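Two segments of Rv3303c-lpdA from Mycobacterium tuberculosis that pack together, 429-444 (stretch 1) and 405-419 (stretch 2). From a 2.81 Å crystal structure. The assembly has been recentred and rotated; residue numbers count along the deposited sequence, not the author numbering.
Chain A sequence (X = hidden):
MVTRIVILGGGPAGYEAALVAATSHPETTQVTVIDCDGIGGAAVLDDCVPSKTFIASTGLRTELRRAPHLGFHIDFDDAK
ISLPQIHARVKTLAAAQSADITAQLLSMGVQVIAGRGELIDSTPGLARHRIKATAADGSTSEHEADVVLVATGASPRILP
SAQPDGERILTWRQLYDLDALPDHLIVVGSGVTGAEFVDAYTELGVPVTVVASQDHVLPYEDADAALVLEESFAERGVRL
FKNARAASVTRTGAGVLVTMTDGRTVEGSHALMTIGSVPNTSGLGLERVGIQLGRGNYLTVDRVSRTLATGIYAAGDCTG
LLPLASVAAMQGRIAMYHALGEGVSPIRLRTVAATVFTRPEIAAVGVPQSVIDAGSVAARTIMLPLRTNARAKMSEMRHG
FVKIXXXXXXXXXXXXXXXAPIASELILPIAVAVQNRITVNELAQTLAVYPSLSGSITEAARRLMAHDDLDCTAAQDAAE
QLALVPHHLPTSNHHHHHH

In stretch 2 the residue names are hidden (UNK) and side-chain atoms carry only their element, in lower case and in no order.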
# COMPACT_ATOMS: atom_id res chain seq x y z
N PRO A 429 0.04 10.74 -13.55
CA PRO A 429 -0.50 10.51 -12.21
C PRO A 429 -1.53 9.38 -12.24
O PRO A 429 -1.47 8.46 -11.44
CB PRO A 429 -1.13 11.82 -11.87
CG PRO A 429 -0.27 12.80 -12.64
CD PRO A 429 -0.04 12.15 -13.93
N ILE A 430 -2.47 9.43 -13.18
CA ILE A 430 -3.48 8.36 -13.26
C ILE A 430 -2.80 6.95 -13.43
O ILE A 430 -3.08 6.01 -12.66
CB ILE A 430 -4.52 8.71 -14.38
CG1 ILE A 430 -5.15 10.07 -14.05
CG2 ILE A 430 -5.60 7.62 -14.49
CD1 ILE A 430 -5.82 10.78 -15.19
N ALA A 431 -1.90 6.82 -14.41
CA ALA A 431 -1.20 5.56 -14.60
C ALA A 431 -0.61 5.12 -13.26
O ALA A 431 -0.84 4.01 -12.83
CB ALA A 431 -0.11 5.71 -15.60
N VAL A 432 0.12 6.01 -12.57
CA VAL A 432 0.68 5.64 -11.27
C VAL A 432 -0.44 5.02 -10.44
O VAL A 432 -0.29 3.92 -9.91
CB VAL A 432 1.29 6.84 -10.51
CG1 VAL A 432 1.76 6.43 -9.11
CG2 VAL A 432 2.47 7.29 -11.24
N ALA A 433 -1.57 5.72 -10.33
CA ALA A 433 -2.71 5.19 -9.58
C ALA A 433 -3.14 3.79 -10.13
O ALA A 433 -3.32 2.82 -9.37
CB ALA A 433 -3.88 6.18 -9.66
N VAL A 434 -3.27 3.66 -11.43
CA VAL A 434 -3.69 2.38 -11.93
C VAL A 434 -2.66 1.31 -11.62
O VAL A 434 -2.95 0.31 -10.95
CB VAL A 434 -3.94 2.47 -13.38
CG1 VAL A 434 -4.44 1.24 -13.87
CG2 VAL A 434 -4.92 3.54 -13.65
N GLN A 435 -1.44 1.50 -12.11
CA GLN A 435 -0.34 0.56 -11.85
C GLN A 435 -0.11 0.31 -10.34
O GLN A 435 0.48 -0.72 -9.98
CB GLN A 435 0.97 1.08 -12.48
CG GLN A 435 2.24 0.31 -12.12
CD GLN A 435 2.65 -0.74 -13.17
OE1 GLN A 435 2.00 -0.87 -14.20
NE2 GLN A 435 3.73 -1.49 -12.90
N ASN A 436 -0.56 1.18 -9.44
CA ASN A 436 -0.26 0.92 -8.04
C ASN A 436 -1.45 0.78 -7.09
O ASN A 436 -1.32 0.82 -5.83
CB ASN A 436 0.75 1.97 -7.52
CG ASN A 436 2.12 1.85 -8.22
OD1 ASN A 436 2.75 0.78 -8.20
ND2 ASN A 436 2.56 2.93 -8.85
N ARG A 437 -2.61 0.58 -7.72
CA ARG A 437 -3.87 0.42 -7.02
C ARG A 437 -4.02 1.51 -5.99
O ARG A 437 -4.23 1.24 -4.81
CB ARG A 437 -3.91 -0.93 -6.34
CG ARG A 437 -3.50 -2.11 -7.20
CD ARG A 437 -4.22 -3.32 -6.65
NE ARG A 437 -4.28 -3.23 -5.19
CZ ARG A 437 -3.41 -3.81 -4.37
NH1 ARG A 437 -2.40 -4.53 -4.84
NH2 ARG A 437 -3.54 -3.66 -3.06
N ILE A 438 -3.86 2.74 -6.43
CA ILE A 438 -4.02 3.83 -5.50
C ILE A 438 -5.53 4.14 -5.41
O ILE A 438 -6.32 3.90 -6.32
CB ILE A 438 -3.17 5.00 -5.95
CG1 ILE A 438 -1.72 4.50 -6.02
CG2 ILE A 438 -3.36 6.20 -5.02
CD1 ILE A 438 -0.63 5.59 -5.95
N THR A 439 -5.95 4.67 -4.29
CA THR A 439 -7.37 4.88 -4.14
C THR A 439 -7.90 6.31 -4.39
O THR A 439 -7.19 7.29 -4.11
CB THR A 439 -7.73 4.33 -2.78
OG1 THR A 439 -9.01 3.74 -2.89
CG2 THR A 439 -7.74 5.40 -1.70
N VAL A 440 -9.12 6.45 -4.92
CA VAL A 440 -9.61 7.81 -5.17
C VAL A 440 -9.45 8.62 -3.87
O VAL A 440 -9.11 9.80 -3.92
CB VAL A 440 -11.09 7.88 -5.73
CG1 VAL A 440 -11.22 7.07 -6.98
CG2 VAL A 440 -12.05 7.47 -4.71
N ASN A 441 -9.66 7.96 -2.73
CA ASN A 441 -9.47 8.61 -1.42
C ASN A 441 -8.01 9.01 -1.32
O ASN A 441 -7.68 10.15 -0.99
CB ASN A 441 -9.77 7.66 -0.27
CG ASN A 441 -11.19 7.20 -0.26
OD1 ASN A 441 -11.61 6.39 -1.07
ND2 ASN A 441 -11.95 7.72 0.66
N GLU A 442 -7.13 8.06 -1.60
CA GLU A 442 -5.68 8.29 -1.58
C GLU A 442 -5.26 9.36 -2.58
O GLU A 442 -4.33 10.12 -2.37
CB GLU A 442 -4.96 6.99 -1.92
CG GLU A 442 -4.39 6.35 -0.75
CD GLU A 442 -4.65 4.89 -0.73
OE1 GLU A 442 -4.27 4.23 -1.73
OE2 GLU A 442 -5.22 4.41 0.29
N LEU A 443 -5.96 9.44 -3.69
CA LEU A 443 -5.52 10.42 -4.63
C LEU A 443 -5.96 11.79 -4.17
O LEU A 443 -5.21 12.75 -4.27
CB LEU A 443 -6.10 10.06 -5.99
CG LEU A 443 -5.49 10.69 -7.23
CD1 LEU A 443 -4.04 11.07 -7.03
CD2 LEU A 443 -5.66 9.64 -8.33
N ALA A 444 -7.19 11.84 -3.64
CA ALA A 444 -7.86 13.06 -3.20
C ALA A 444 -7.17 13.86 -2.11
O ALA A 444 -7.42 15.07 -1.94
CB ALA A 444 -9.27 12.71 -2.80
N UNK A 405 -11.88 6.44 -13.58
CA UNK A 405 -12.72 5.25 -13.31
C UNK A 405 -12.27 4.49 -12.09
O UNK A 405 -11.07 4.30 -11.91
c UNK A 405 -12.38 4.99 -18.10
c UNK A 405 -12.69 4.22 -14.45
c UNK A 405 -14.02 5.69 -15.95
c UNK A 405 -13.42 5.92 -18.29
c UNK A 405 -14.25 6.28 -17.20
c UNK A 405 -12.17 4.42 -16.84
c UNK A 405 -12.98 4.77 -15.77
N UNK A 406 -13.18 4.01 -11.26
CA UNK A 406 -12.72 3.29 -10.10
C UNK A 406 -13.53 2.13 -9.62
O UNK A 406 -14.73 2.05 -9.81
c UNK A 406 -12.49 4.24 -8.91
s UNK A 406 -13.97 4.79 -8.05
N UNK A 407 -12.82 1.21 -8.99
CA UNK A 407 -13.43 0.04 -8.42
C UNK A 407 -14.64 0.48 -7.53
O UNK A 407 -14.58 1.48 -6.81
c UNK A 407 -12.38 -0.67 -7.61
c UNK A 407 -12.27 -2.71 -8.99
n UNK A 407 -8.99 -3.52 -10.42
n UNK A 407 -10.84 -2.81 -9.22
c UNK A 407 -12.56 -2.15 -7.62
c UNK A 407 -10.32 -3.46 -10.26
n UNK A 407 -11.12 -4.05 -11.14
N UNK A 408 -15.75 -0.28 -7.63
CA UNK A 408 -17.00 -0.03 -6.90
C UNK A 408 -16.89 0.06 -5.39
O UNK A 408 -17.31 1.02 -4.77
n UNK A 408 -22.26 1.43 -8.16
c UNK A 408 -20.16 -0.46 -8.07
n UNK A 408 -22.47 1.13 -10.45
c UNK A 408 -17.99 -1.14 -7.20
n UNK A 408 -20.90 -0.09 -9.28
c UNK A 408 -21.89 0.82 -9.29
c UNK A 408 -18.78 -0.96 -8.44
N UNK A 409 -16.36 -1.00 -4.81
CA UNK A 409 -16.21 -1.07 -3.38
C UNK A 409 -14.96 -0.37 -2.88
O UNK A 409 -15.03 0.66 -2.19
c UNK A 409 -16.19 -2.54 -2.97
o UNK A 409 -15.42 -3.31 -3.88
N UNK A 410 -13.80 -0.90 -3.24
CA UNK A 410 -12.55 -0.35 -2.78
C UNK A 410 -12.16 1.05 -3.20
O UNK A 410 -11.31 1.63 -2.56
c UNK A 410 -11.74 -2.73 -2.85
o UNK A 410 -11.07 -1.13 -4.56
c UNK A 410 -11.38 -1.27 -3.16
N UNK A 411 -12.76 1.59 -4.27
CA UNK A 411 -12.37 2.92 -4.77
C UNK A 411 -10.98 2.97 -5.47
O UNK A 411 -10.45 4.03 -5.74
N UNK A 412 -10.37 1.82 -5.74
CA UNK A 412 -9.08 1.80 -6.38
C UNK A 412 -9.17 2.28 -7.83
O UNK A 412 -9.99 1.78 -8.58
c UNK A 412 -8.16 -0.05 -5.00
c UNK A 412 -8.53 0.38 -6.39
c UNK A 412 -7.31 0.31 -7.28
N UNK A 413 -8.32 3.23 -8.23
CA UNK A 413 -8.31 3.77 -9.58
C UNK A 413 -8.00 2.68 -10.60
O UNK A 413 -7.00 1.99 -10.41
c UNK A 413 -7.18 5.39 -11.13
c UNK A 413 -7.29 4.93 -9.70
c UNK A 413 -7.75 6.11 -8.87
N UNK A 414 -8.82 2.51 -11.65
CA UNK A 414 -8.56 1.46 -12.62
C UNK A 414 -8.46 1.93 -14.03
O UNK A 414 -8.19 1.14 -14.96
c UNK A 414 -9.86 -0.19 -11.39
c UNK A 414 -12.01 0.10 -13.28
c UNK A 414 -10.93 1.12 -13.10
c UNK A 414 -9.65 0.45 -12.70
N UNK A 415 -8.74 3.22 -14.23
CA UNK A 415 -8.65 3.79 -15.56
C UNK A 415 -8.80 5.28 -15.44
O UNK A 415 -9.14 5.76 -14.37
N UNK A 416 -8.53 6.00 -16.53
CA UNK A 416 -8.66 7.45 -16.56
C UNK A 416 -8.48 7.84 -18.00
O UNK A 416 -7.86 7.08 -18.74
N UNK A 417 -9.08 8.95 -18.43
CA UNK A 417 -8.92 9.46 -19.80
C UNK A 417 -8.80 10.94 -19.62
O UNK A 417 -9.50 11.52 -18.82
c UNK A 417 -10.42 7.87 -21.16
c UNK A 417 -9.86 10.11 -22.02
c UNK A 417 -10.15 9.30 -20.78
N UNK A 418 -7.92 11.54 -20.41
CA UNK A 418 -7.67 12.97 -20.30
C UNK A 418 -7.56 13.54 -21.68
O UNK A 418 -6.72 13.07 -22.47
c UNK A 418 -6.20 14.78 -19.45
c UNK A 418 -6.26 12.70 -18.25
c UNK A 418 -6.33 13.31 -19.59
N UNK A 419 -8.41 14.51 -21.97
CA UNK A 419 -8.36 15.20 -23.22
C UNK A 419 -8.02 16.66 -22.90
O UNK A 419 -8.89 17.38 -22.39
c UNK A 419 -9.83 16.17 -25.01
c UNK A 419 -9.81 13.76 -24.57
c UNK A 419 -9.70 15.10 -23.93

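Position 405 carries seven carbons, six of them closing a ring on a single linking carbon: Phe405. Its CA-to-CB bond points away from stretch 1, and its N donates to the O of 415 at 2.9 Å, pairing the two strands of the hairpin. Position 406 has one carbon and a sulfur, hence Cys406; its CB lies 3.7 Å from Val440 CG1. Positions 407 and 408 each have three carbons, a nitrogen, and a carbon bearing two more nitrogens, the guanidinium pattern of Arg407 and Arg408; neither touches stretch 1. Position 409, one carbon and one oxygen, is Ser409, also out of reach.

At 410 one carbon bears an oxygen and a carbon: Thr410. Its OG1 accepts from the N of 412 at 3.3 Å, bracing the turn. Position 411 has no side-chain atoms and a phi of 71°, which by itself favours glycine: Gly411. Its O accepts from Val440 N at 2.9 Å with a nearly linear angle of 168°.

Position 412 has three carbons forked at the first, as in Val412; its CG1 sits 3.5 Å from Arg437 CA. Position 413 repeats the fork and points toward stretch 1, with its CB 3.6 Å from Ala433 CB: Val413. Its CG1 lies 3.9 Å from Val434 CG2, and its CG2 4.1 Å from both Val440 CG1 and Leu443 CD2. Position 414 has four carbons, forked at the first with one arm two carbons long: Ile414, pointing away.

Positions 415 and 416 lack side chains. At 415 an ideal CB would fall 2.8 Å from Phe405 CD2; at 416 it would fall 2.4 Å from Ile430 CG2. Both would clash, consistent with Gly415 and Gly416. Ile430 CG2 instead approaches Gly416 CA to 3.7 Å.

Positions 417, 418 and 419 each show three carbons forked at the first: Val417, Val418 and Val419. Val417 points away and Val419 is out of reach, whereas Val418 CG2 meets Ile430 CD1 at 3.6 Å.

The contact joins apolar packing to a short backbone link. Helix 429-436 crosses strand 413-419 at 146° between their N-to-C directions, with axes 6.7 Å apart at closest approach. Val413 has the most area covered by the other stretch, and it touches both helices of stretch 1. Between those helices, Thr439 and Val412 form a single beta bridge, CA to CA 4.2 Å: Val413 N donates to Ile438 O at 2.8 Å, complementing the Val440-Gly411 bond and fixing the register.

Stretch 2, residues 405-419: FCRRSTGVVIGGVVV
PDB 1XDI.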